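Local coordinates for putative NADP oxidoreductase BF3122 (Bacteroides fragilis, PDB 3D1L), which is a putative NADP-dependent oxidoreductase that probably binds the dinucleotide on its Rossmann-type domain, its catalysed reaction being unestablished, at residues T23-A26 against K27-R31; H100-G103 against S104-M107; N200-F203 against D204-L207. All coordinates share one frame; numbering follows the deposited sequence.

Contact 1: T23-A26 against K27-R31; sequences TNLA and KALYR
L25 meets L29, and T23 meets K27, one turn apart on helix 20-31, the helix of a Rossmann-type beta-alpha-beta unit between strands 12-16 and 35-40. The backbone bonds come first: the amides of K27, A28, L29 and Y30 each donate to the carbonyl four residues back. The four form an unbroken alpha-helical ladder, with N-H...O angles from 159° at K27 N and T23 O to 173° at Y30 N and A26 O.

On the side turned to the sheet, L25 and L29 lean across one another, and CG of L25 sits 4.0 Å from CD1 of L29; the pair rests on I73 of strand 71-74. L29 folds back along the helix, CG beside its own backbone N (chi1 -67°), which brings its CG within 3.3 Å of L25 O. Elsewhere on the helix T23 and K27 run alongside each other, with CG2 of T23 4.0 Å from CD of K27, while A26 packs on L50 of helix 44-53.

Polar ends reach mostly beyond the helix. OG1 of T23 bonds to the carbonyl of G19 in the glycine-rich turn, Y30 OH to E55, and ND2 of N24 to the carbonyls of N20 and S127. The K27 chain bends at its third torsion, and its ammonium group forms a salt bridge with E131, which also receives R31. A water joins the two segments here: it accepts from K27 NZ at 2.9 Å and lies 3.0 Å from N24 OD1, to which it can donate, though other acceptors compete for its protons.

Contact 2: H100-G103 against S104-M107; sequences HTAG and SIPM
The imidazole of H100 lies beneath I105, whose CG2 methyl sits over one ring face. This CH-pi contact places CG2 of I105 4.0 Å from the H100 ring centroid, 30° off the normal and displaced toward the NE2 side, where CG2 and NE2 are 3.6 Å apart. CE1 of H100 also lies 3.1 Å from the carbonyl O of I105, a plain contact. The ring owes its position to a first torsion of 68°, which sets CG between the backbone N and the carbonyl carbon of H100.

ND1 accepts from the amide of A102 at 3.2 Å, with that N almost in the ring plane. NE2 donates to the carbonyl O of P106 at 3.3 Å, a longer and less regular bond: the donor stands above the carbonyl plane. Together the two bonds help to hold the ring's rotation and are consistent with a proton on NE2. I105 also covers A102, its CD1 reaching to 3.6 Å from the CB of A102.

W110 meets the H100 ring with planes about 25° apart. The OG of S104 bonds to H175, a residue of the ligand pocket, and to H241 of the second subunit. The segments thus form a compact turn after strand 97-100, in which a histidine bridges the loop backbone at the carboxyl end of a parallel strand, the edge where Rossmann-type folds place their binding sites.

Contact 3: N200-F203 against D204-L207; sequences NLPF and DVML
F203 presents its ring to the turn that follows it, and M206 and L207 each come obliquely against it. The CB of M206 approaches CE1 of F203 at 4.0 Å, while CD2 of L207 reaches CE2 at 3.8 Å. The side chain of L207 stands at about a right angle to that of F203, and M206 slants across it; both come from the same side of the ring plane, so the ring lies across the shallow hollow they form. With CG anti to the backbone N (chi1 161°), the ring extends forward over the turn.

A second, smaller fit lies around P202. One methyl of V205, CG2, presses on the carbonyl O of P202 at 3.3 Å, and its other methyl, CG1, approaches CG of the proline ring more loosely at 4.4 Å. The carboxylate of D204 comes alongside the same ring, OD2 lying 3.8 Å from CB of P202. The turn itself is closed by M206 N donating to F203 O at 2.9 Å, the three-residue spacing of a 3-10 turn. Selenomethionine M206 then bends at chi2 (-65°) and packs against L196 of helix 168-198.

That helix also meets F203 through Y189 and A193, while P222 of the second subunit packs on F203 and Y164 of the same subunit on P202. The segments form a helix-to-helix connection at the dimer interface: after a Schellman motif with N200 at positive phi closes helix 168-198, the chain passes through a 3-10 turn into helix 207-219 of the all-helical C-terminal region.

Contacts 1 and 2 belong to the nucleotide-binding type of domain, their centres 19 Å apart and their nearest atoms about 4 Å apart without touching. Contact 3 lies in the helical region, its centre 32 Å from that of contact 1 and 36 Å from that of contact 2; helix 168-198 spans the gap. Bound 2-mercapto-propion aldehyde occurs near both ends: one such molecule is about 7 Å from G103, another is about 7 Å from the side chain of M206, and the side chain of N24 is about 11 Å from a bound copy. The second subunit reaches contacts 2 and 3, whereas no other chain of the assembly touches contact 1.

Contact 1: T23-A26 against K27-R31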
ATOM      1  N   THR B  23      14.289 -16.945  -3.342  1.00 40.29           N
ATOM      2  CA  THR B  23      15.199 -16.288  -2.403  1.00 40.47           C
ATOM      3  C   THR B  23      14.637 -16.324  -0.984  1.00 40.78           C
ATOM      4  O   THR B  23      15.300 -16.786  -0.054  1.00 42.25           O
ATOM      5  CB  THR B  23      15.484 -14.834  -2.871  1.00 40.78           C
ATOM      6  OG1 THR B  23      16.228 -14.873  -4.101  1.00 41.64           O
ATOM      7  CG2 THR B  23      16.255 -14.022  -1.830  1.00 39.76           C
ATOM      8  N   ASN B  24      13.394 -15.892  -0.831  1.00 40.05           N
ATOM      9  CA  ASN B  24      12.743 -15.892   0.466  1.00 40.58           C
ATOM     10  C   ASN B  24      12.508 -17.302   1.023  1.00 40.27           C
ATOM     11  O   ASN B  24      12.759 -17.554   2.189  1.00 40.73           O
ATOM     12  CB  ASN B  24      11.426 -15.100   0.388  1.00 39.85           C
ATOM     13  CG  ASN B  24      11.655 -13.586   0.371  1.00 41.27           C
ATOM     14  OD1 ASN B  24      11.943 -12.986   1.407  1.00 42.15           O
ATOM     15  ND2 ASN B  24      11.530 -12.967  -0.807  1.00 40.18           N
ATOM     16  N   LEU B  25      12.040 -18.214   0.177  1.00 40.33           N
ATOM     17  CA  LEU B  25      11.819 -19.591   0.586  1.00 40.42           C
ATOM     18  C   LEU B  25      13.139 -20.245   0.948  1.00 40.95           C
ATOM     19  O   LEU B  25      13.205 -21.001   1.886  1.00 42.11           O
ATOM     20  CB  LEU B  25      11.114 -20.388  -0.514  1.00 39.72           C
ATOM     21  CG  LEU B  25      10.821 -21.876  -0.277  1.00 39.30           C
ATOM     22  CD1 LEU B  25       9.991 -22.132   1.008  1.00 36.76           C
ATOM     23  CD2 LEU B  25      10.105 -22.477  -1.473  1.00 39.85           C
ATOM     24  N   ALA B  26      14.198 -19.966   0.200  1.00 41.90           N
ATOM     25  CA  ALA B  26      15.518 -20.530   0.559  1.00 42.73           C
ATOM     26  C   ALA B  26      16.025 -20.027   1.897  1.00 42.56           C
ATOM     27  O   ALA B  26      16.525 -20.811   2.683  1.00 44.61           O
ATOM     28  CB  ALA B  26      16.564 -20.296  -0.555  1.00 41.95           C
ATOM     29  N   LYS B  27      15.882 -18.734   2.164  1.00 42.60           N
ATOM     30  CA  LYS B  27      16.339 -18.159   3.442  1.00 42.90           C
ATOM     31  C   LYS B  27      15.590 -18.741   4.657  1.00 42.79           C
ATOM     32  O   LYS B  27      16.203 -19.060   5.667  1.00 42.71           O
ATOM     33  CB  LYS B  27      16.241 -16.629   3.419  1.00 42.58           C
ATOM     34  CG  LYS B  27      17.349 -15.951   2.570  1.00 43.98           C
ATOM     35  CD  LYS B  27      16.928 -14.531   2.092  1.00 44.24           C
ATOM     36  CE  LYS B  27      17.079 -13.466   3.167  1.00 45.81           C
ATOM     37  NZ  LYS B  27      16.931 -12.066   2.640  1.00 45.29           N
ATOM     38  N   ALA B  28      14.272 -18.914   4.524  1.00 41.97           N
ATOM     39  CA  ALA B  28      13.452 -19.480   5.576  1.00 41.81           C
ATOM     40  C   ALA B  28      13.847 -20.939   5.866  1.00 42.01           C
ATOM     41  O   ALA B  28      13.947 -21.327   7.031  1.00 41.79           O
ATOM     42  CB  ALA B  28      11.986 -19.361   5.222  1.00 41.48           C
ATOM     43  N   LEU B  29      14.098 -21.728   4.815  1.00 41.82           N
ATOM     44  CA  LEU B  29      14.599 -23.109   4.988  1.00 40.95           C
ATOM     45  C   LEU B  29      15.956 -23.159   5.682  1.00 41.90           C
ATOM     46  O   LEU B  29      16.125 -23.907   6.629  1.00 42.21           O
ATOM     47  CB  LEU B  29      14.672 -23.826   3.651  1.00 40.38           C
ATOM     48  CG  LEU B  29      13.317 -24.106   2.978  1.00 40.93           C
ATOM     49  CD1 LEU B  29      13.509 -24.341   1.462  1.00 36.17           C
ATOM     50  CD2 LEU B  29      12.658 -25.291   3.664  1.00 39.06           C
ATOM     51  N   TYR B  30      16.912 -22.368   5.182  1.00 42.47           N
ATOM     52  CA  TYR B  30      18.256 -22.183   5.771  1.00 42.71           C
ATOM     53  C   TYR B  30      18.247 -21.759   7.255  1.00 43.36           C
ATOM     54  O   TYR B  30      19.015 -22.282   8.076  1.00 43.37           O
ATOM     55  CB  TYR B  30      19.023 -21.163   4.906  1.00 41.59           C
ATOM     56  CG  TYR B  30      20.315 -20.659   5.457  1.00 41.40           C
ATOM     57  CD1 TYR B  30      21.461 -21.456   5.436  1.00 39.12           C
ATOM     58  CD2 TYR B  30      20.413 -19.368   5.975  1.00 41.40           C
ATOM     59  CE1 TYR B  30      22.653 -20.994   5.923  1.00 42.09           C
ATOM     60  CE2 TYR B  30      21.604 -18.891   6.467  1.00 40.85           C
ATOM     61  CZ  TYR B  30      22.725 -19.703   6.441  1.00 42.11           C
ATOM     62  OH  TYR B  30      23.925 -19.245   6.933  1.00 42.35           O
ATOM     63  N   ARG B  31      17.380 -20.808   7.598  1.00 44.56           N
ATOM     64  CA  ARG B  31      17.240 -20.355   8.982  1.00 45.33           C
ATOM     65  C   ARG B  31      16.662 -21.429   9.897  1.00 45.34           C
ATOM     66  O   ARG B  31      16.969 -21.461  11.098  1.00 45.62           O
ATOM     67  CB  ARG B  31      16.398 -19.080   9.060  1.00 45.71           C
ATOM     68  CG  ARG B  31      17.154 -17.857   8.585  1.00 48.15           C
ATOM     69  CD  ARG B  31      16.232 -16.698   8.268  1.00 51.53           C
ATOM     70  NE  ARG B  31      17.028 -15.553   7.818  1.00 55.11           N
ATOM     71  CZ  ARG B  31      16.595 -14.588   7.007  1.00 57.09           C
ATOM     72  NH1 ARG B  31      15.355 -14.611   6.519  1.00 57.21           N
ATOM     73  NH2 ARG B  31      17.417 -13.598   6.671  1.00 57.37           N
TER
HETATM   74  O   HOH W   1      14.436 -11.361   1.399  1.00 54.29           O

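Contact 2: H100-G103 against S104-M107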
ATOM      1  N   HIS B 100       7.242 -27.723  -8.106  1.00 39.58           N
ATOM      2  CA  HIS B 100       7.314 -26.341  -8.543  1.00 39.83           C
ATOM      3  C   HIS B 100       6.539 -25.464  -7.581  1.00 39.75           C
ATOM      4  O   HIS B 100       5.840 -25.967  -6.708  1.00 39.35           O
ATOM      5  CB  HIS B 100       6.874 -26.177  -9.985  1.00 39.04           C
ATOM      6  CG  HIS B 100       5.431 -26.439 -10.217  1.00 40.59           C
ATOM      7  ND1 HIS B 100       4.443 -25.548  -9.838  1.00 41.27           N
ATOM      8  CD2 HIS B 100       4.795 -27.477 -10.811  1.00 42.20           C
ATOM      9  CE1 HIS B 100       3.264 -26.024 -10.201  1.00 39.75           C
ATOM     10  NE2 HIS B 100       3.448 -27.193 -10.788  1.00 42.68           N
ATOM     11  N   THR B 101       6.700 -24.159  -7.728  1.00 40.21           N
ATOM     12  CA  THR B 101       6.161 -23.196  -6.780  1.00 40.90           C
ATOM     13  C   THR B 101       5.123 -22.262  -7.404  1.00 40.93           C
ATOM     14  O   THR B 101       4.834 -21.182  -6.857  1.00 42.21           O
ATOM     15  CB  THR B 101       7.289 -22.350  -6.223  1.00 40.35           C
ATOM     16  OG1 THR B 101       8.028 -21.796  -7.310  1.00 39.48           O
ATOM     17  CG2 THR B 101       8.240 -23.207  -5.400  1.00 41.17           C
ATOM     18  N   ALA B 102       4.596 -22.629  -8.564  1.00 41.09           N
ATOM     19  CA  ALA B 102       3.702 -21.723  -9.283  1.00 40.78           C
ATOM     20  C   ALA B 102       2.256 -21.926  -8.872  1.00 41.89           C
ATOM     21  O   ALA B 102       1.794 -23.055  -8.744  1.00 41.67           O
ATOM     22  CB  ALA B 102       3.849 -21.882 -10.749  1.00 40.01           C
ATOM     23  N   GLY B 103       1.543 -20.812  -8.686  1.00 42.84           N
ATOM     24  CA  GLY B 103       0.114 -20.830  -8.384  1.00 43.50           C
ATOM     25  C   GLY B 103      -0.755 -21.348  -9.525  1.00 44.54           C
ATOM     26  O   GLY B 103      -1.788 -21.990  -9.295  1.00 44.33           O
ATOM     27  N   SER B 104      -0.352 -21.070 -10.761  1.00 44.19           N
ATOM     28  CA  SER B 104      -1.259 -21.293 -11.874  1.00 44.00           C
ATOM     29  C   SER B 104      -0.690 -22.306 -12.867  1.00 44.60           C
ATOM     30  O   SER B 104      -1.085 -22.327 -14.022  1.00 45.14           O
ATOM     31  CB  SER B 104      -1.629 -19.970 -12.549  1.00 43.98           C
ATOM     32  OG  SER B 104      -2.549 -19.209 -11.766  1.00 42.41           O
ATOM     33  N   ILE B 105       0.241 -23.138 -12.414  1.00 44.50           N
ATOM     34  CA  ILE B 105       0.719 -24.262 -13.215  1.00 44.98           C
ATOM     35  C   ILE B 105       0.204 -25.545 -12.569  1.00 45.12           C
ATOM     36  O   ILE B 105       0.402 -25.751 -11.373  1.00 45.38           O
ATOM     37  CB  ILE B 105       2.255 -24.303 -13.299  1.00 44.58           C
ATOM     38  CG1 ILE B 105       2.805 -23.101 -14.061  1.00 45.19           C
ATOM     39  CG2 ILE B 105       2.748 -25.583 -13.972  1.00 44.85           C
ATOM     40  CD1 ILE B 105       4.368 -23.091 -14.054  1.00 45.71           C
ATOM     41  N   PRO B 106      -0.448 -26.421 -13.354  1.00 46.08           N
ATOM     42  CA  PRO B 106      -0.975 -27.659 -12.765  1.00 46.35           C
ATOM     43  C   PRO B 106       0.146 -28.568 -12.296  1.00 47.12           C
ATOM     44  O   PRO B 106       1.253 -28.513 -12.846  1.00 47.65           O
ATOM     45  CB  PRO B 106      -1.738 -28.311 -13.920  1.00 46.19           C
ATOM     46  CG  PRO B 106      -1.246 -27.674 -15.140  1.00 46.26           C
ATOM     47  CD  PRO B 106      -0.720 -26.325 -14.802  1.00 45.85           C
HETATM   48  N   MSE B 107      -0.122 -29.397 -11.287  1.00 47.79           N
HETATM   49  CA  MSE B 107       0.862 -30.389 -10.841  1.00 48.61           C
HETATM   50  C   MSE B 107       1.235 -31.371 -11.943  1.00 49.12           C
HETATM   51  O   MSE B 107       2.355 -31.880 -11.959  1.00 49.62           O
HETATM   52  CB  MSE B 107       0.340 -31.174  -9.646  1.00 48.82           C
HETATM   53  CG  MSE B 107       1.345 -32.135  -9.054  1.00 48.62           C
HETATM   54 SE   MSE B 107       0.643 -33.087  -7.514  0.70 49.29          SE
HETATM   55  CE  MSE B 107      -0.635 -34.247  -8.376  1.00 48.28           C
TER

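Contact 3: N200-F203 against D204-L207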
ATOM      1  N   ASN B 200       5.477  16.912  -7.341  1.00 47.65           N
ATOM      2  CA  ASN B 200       6.596  17.127  -6.408  1.00 47.77           C
ATOM      3  C   ASN B 200       6.227  16.859  -4.952  1.00 47.37           C
ATOM      4  O   ASN B 200       6.505  17.658  -4.059  1.00 46.58           O
ATOM      5  CB  ASN B 200       7.194  18.538  -6.584  1.00 47.81           C
ATOM      6  CG  ASN B 200       7.552  18.837  -8.026  1.00 48.36           C
ATOM      7  OD1 ASN B 200       7.060  19.801  -8.603  1.00 49.32           O
ATOM      8  ND2 ASN B 200       8.374  17.983  -8.630  1.00 48.31           N
ATOM      9  N   LEU B 201       5.574  15.718  -4.744  1.00 47.41           N
ATOM     10  CA  LEU B 201       5.201  15.245  -3.419  1.00 46.62           C
ATOM     11  C   LEU B 201       5.655  13.801  -3.301  1.00 46.68           C
ATOM     12  O   LEU B 201       5.589  13.050  -4.290  1.00 45.56           O
ATOM     13  CB  LEU B 201       3.693  15.369  -3.198  1.00 46.58           C
ATOM     14  CG  LEU B 201       3.136  16.778  -2.978  1.00 46.09           C
ATOM     15  CD1 LEU B 201       1.616  16.768  -3.052  1.00 45.18           C
ATOM     16  CD2 LEU B 201       3.615  17.371  -1.660  1.00 45.93           C
ATOM     17  N   PRO B 202       6.161  13.420  -2.109  1.00 46.92           N
ATOM     18  CA  PRO B 202       6.644  12.055  -1.924  1.00 47.23           C
ATOM     19  C   PRO B 202       5.491  11.049  -1.730  1.00 47.53           C
ATOM     20  O   PRO B 202       4.429  11.395  -1.189  1.00 47.37           O
ATOM     21  CB  PRO B 202       7.515  12.147  -0.676  1.00 47.24           C
ATOM     22  CG  PRO B 202       7.014  13.339   0.071  1.00 47.33           C
ATOM     23  CD  PRO B 202       6.307  14.242  -0.892  1.00 46.73           C
ATOM     24  N   PHE B 203       5.725   9.815  -2.170  1.00 47.12           N
ATOM     25  CA  PHE B 203       4.740   8.756  -2.049  1.00 46.64           C
ATOM     26  C   PHE B 203       4.380   8.497  -0.591  1.00 46.52           C
ATOM     27  O   PHE B 203       3.242   8.169  -0.280  1.00 46.15           O
ATOM     28  CB  PHE B 203       5.252   7.473  -2.707  1.00 46.19           C
ATOM     29  CG  PHE B 203       4.521   6.243  -2.255  1.00 46.01           C
ATOM     30  CD1 PHE B 203       3.205   5.997  -2.694  1.00 42.70           C
ATOM     31  CD2 PHE B 203       5.121   5.354  -1.344  1.00 44.85           C
ATOM     32  CE1 PHE B 203       2.512   4.871  -2.242  1.00 44.50           C
ATOM     33  CE2 PHE B 203       4.433   4.206  -0.892  1.00 43.90           C
ATOM     34  CZ  PHE B 203       3.128   3.974  -1.337  1.00 43.54           C
ATOM     35  N   ASP B 204       5.361   8.674   0.284  1.00 46.58           N
ATOM     36  CA  ASP B 204       5.274   8.345   1.708  1.00 47.27           C
ATOM     37  C   ASP B 204       4.076   8.921   2.459  1.00 46.52           C
ATOM     38  O   ASP B 204       3.678   8.365   3.485  1.00 46.46           O
ATOM     39  CB  ASP B 204       6.567   8.783   2.404  1.00 47.81           C
ATOM     40  CG  ASP B 204       7.803   8.164   1.770  1.00 51.95           C
ATOM     41  OD1 ASP B 204       8.082   6.964   2.045  1.00 55.97           O
ATOM     42  OD2 ASP B 204       8.488   8.874   0.987  1.00 54.90           O
ATOM     43  N   VAL B 205       3.517  10.030   1.964  1.00 45.99           N
ATOM     44  CA  VAL B 205       2.346  10.665   2.593  1.00 45.66           C
ATOM     45  C   VAL B 205       1.102   9.761   2.538  1.00 45.24           C
ATOM     46  O   VAL B 205       0.089  10.027   3.194  1.00 45.23           O
ATOM     47  CB  VAL B 205       1.997  12.073   1.969  1.00 45.91           C
ATOM     48  CG1 VAL B 205       3.124  13.058   2.170  1.00 45.29           C
ATOM     49  CG2 VAL B 205       1.605  11.977   0.469  1.00 45.34           C
HETATM   50  N   MSE B 206       1.199   8.701   1.741  1.00 44.72           N
HETATM   51  CA  MSE B 206       0.099   7.781   1.516  1.00 44.18           C
HETATM   52  C   MSE B 206       0.090   6.646   2.535  1.00 44.28           C
HETATM   53  O   MSE B 206      -0.941   6.025   2.749  1.00 45.06           O
HETATM   54  CB  MSE B 206       0.181   7.206   0.094  1.00 43.95           C
HETATM   55  CG  MSE B 206      -0.201   8.170  -1.029  1.00 42.46           C
HETATM   56 SE   MSE B 206      -2.066   8.767  -1.055  0.50 43.46          SE
HETATM   57  CE  MSE B 206      -1.721  10.589  -0.584  1.00 39.22           C
ATOM     58  N   LEU B 207       1.233   6.390   3.168  1.00 44.06           N
ATOM     59  CA  LEU B 207       1.404   5.224   4.039  1.00 44.32           C
ATOM     60  C   LEU B 207       0.365   5.061   5.158  1.00 44.92           C
ATOM     61  O   LEU B 207      -0.186   3.970   5.301  1.00 45.89           O
ATOM     62  CB  LEU B 207       2.852   5.102   4.576  1.00 43.67           C
ATOM     63  CG  LEU B 207       3.953   4.864   3.525  1.00 43.03           C
ATOM     64  CD1 LEU B 207       5.363   5.019   4.148  1.00 42.97           C
ATOM     65  CD2 LEU B 207       3.803   3.521   2.789  1.00 38.07           C
TER